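Local coordinates for COBE (Pseudomonas aeruginosa, PDB 2W6L), which takes part in cobalamin (vitamin B12) biosynthesis, where it probably binds or acts on a precorrin intermediate of the pathway, at residues A[9-14]-A[128-133]. Sequence-based numbering, arbitrary orientation.
Sequences LIAGIG and ASIALA. With SO4 (sulfate ion), chain B.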
# COMPACT_ATOMS: atom_id res chain seq x y z
N LEU A 9 -1.41 -10.22 2.49
CA LEU A 9 -1.97 -8.91 2.87
C LEU A 9 -0.91 -7.83 2.73
O LEU A 9 0.17 -7.91 3.34
CB LEU A 9 -2.44 -8.93 4.29
CG LEU A 9 -3.08 -7.66 4.79
CD1 LEU A 9 -4.46 -7.38 4.09
CD2 LEU A 9 -3.19 -7.77 6.26
N ILE A 10 -1.22 -6.81 1.93
CA ILE A 10 -0.25 -5.77 1.58
C ILE A 10 -0.85 -4.45 1.95
O ILE A 10 -2.06 -4.21 1.70
CB ILE A 10 -0.02 -5.79 0.03
CG1 ILE A 10 0.49 -7.17 -0.46
CG2 ILE A 10 0.89 -4.67 -0.46
CD1 ILE A 10 1.81 -7.64 0.12
N ALA A 11 -0.03 -3.57 2.49
CA ALA A 11 -0.47 -2.21 2.72
C ALA A 11 0.29 -1.29 1.76
O ALA A 11 1.52 -1.29 1.79
CB ALA A 11 -0.12 -1.84 4.11
N GLY A 12 -0.46 -0.55 0.95
CA GLY A 12 0.06 0.50 0.09
C GLY A 12 0.05 1.79 0.85
O GLY A 12 -0.93 2.09 1.53
N ILE A 13 1.10 2.57 0.73
CA ILE A 13 1.23 3.83 1.46
C ILE A 13 1.59 4.95 0.48
O ILE A 13 2.51 4.81 -0.34
CB ILE A 13 2.32 3.70 2.60
CG1 ILE A 13 1.96 2.47 3.50
CG2 ILE A 13 2.55 5.04 3.30
CD1 ILE A 13 3.02 2.03 4.50
N GLY A 14 0.88 6.06 0.55
CA GLY A 14 1.35 7.32 -0.06
C GLY A 14 1.51 8.35 1.03
O GLY A 14 0.69 8.37 1.95
N ALA A 128 -0.63 11.28 5.02
CA ALA A 128 -0.39 9.96 4.42
C ALA A 128 -1.68 9.26 4.08
O ALA A 128 -2.77 9.65 4.58
CB ALA A 128 0.48 9.14 5.39
N SER A 129 -1.63 8.27 3.18
CA SER A 129 -2.82 7.44 2.88
C SER A 129 -2.40 5.99 2.97
O SER A 129 -1.29 5.66 2.56
CB SER A 129 -3.40 7.66 1.47
OG SER A 129 -3.89 9.00 1.22
N ILE A 130 -3.30 5.13 3.46
CA ILE A 130 -3.01 3.67 3.53
C ILE A 130 -4.11 2.91 2.88
O ILE A 130 -5.28 3.20 3.19
CB ILE A 130 -2.90 3.16 5.00
CG1 ILE A 130 -2.13 4.18 5.84
CG2 ILE A 130 -2.41 1.69 5.01
CD1 ILE A 130 -0.65 4.06 5.94
N ALA A 131 -3.79 1.91 2.02
CA ALA A 131 -4.83 1.02 1.47
C ALA A 131 -4.39 -0.41 1.72
O ALA A 131 -3.20 -0.62 1.82
CB ALA A 131 -4.98 1.24 -0.03
N LEU A 132 -5.33 -1.36 1.79
CA LEU A 132 -4.97 -2.77 2.05
C LEU A 132 -5.49 -3.58 0.94
O LEU A 132 -6.65 -3.36 0.49
CB LEU A 132 -5.61 -3.24 3.40
CG LEU A 132 -5.21 -2.46 4.62
CD1 LEU A 132 -5.95 -3.10 5.84
CD2 LEU A 132 -3.68 -2.53 4.88
N ALA A 133 -4.65 -4.51 0.44
CA ALA A 133 -5.10 -5.38 -0.61
C ALA A 133 -4.81 -6.83 -0.15
O ALA A 133 -3.86 -7.08 0.60
CB ALA A 133 -4.38 -5.12 -1.87
S SO4 B . -2.74 8.50 -2.33
O1 SO4 B . -2.94 9.59 -1.38
O2 SO4 B . -1.99 9.02 -3.47
O3 SO4 B . -3.97 7.85 -2.69
O4 SO4 B . -2.08 7.41 -1.67
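Ala11 and Leu132 face each other as a non-hydrogen-bonded antiparallel pair, with Leu132 CD2 set 3.7 Å from Ala11 CB. In Leu132, CG lies anti to the carbonyl carbon (chi1 -59°), and the second torsion (chi2 -180°) extends CD1 away and leaves CD2 turned toward the methyl of Ala11. Two residues along, Ile13 and Ile130 run side by side and point the same way, Ile13 CG1 meeting Ile130 CD1 at 3.9 Å. Helix 21-34 covers this aliphatic face, where Leu28 rests on Ala11, Leu27 on Ile130 and Leu32 on Leu132. Alternating with these are three hydrogen-bonded pairs, Ile10 with Ala133, Gly12 with Ala131 and Gly14 with Ser129, which together supply six N-H to O bonds, such as Ala133 N to Ile10 O at 2.9 Å. Packing gives way to a more open end at Gly14 and Ser129, both partly exposed. There a sulfate, probably from the crystallisation liquor, comes within 3.8 Å of Gly14 CA, measured to its O4; Ser98, Val99 and Ala100 hydrogen-bond it. Strand 9-15 also pairs in parallel with strand 44-48, and strand 128-135 antiparallel with strand 116-124. The contact thus illustrates how the first and last strands of a chain can lie side by side in the interior of a mixed, helix-covered alpha/beta sheet, here with strand 9-15 in the middle of the order 68-71, 44-48, 9-15, 128-135, 116-124.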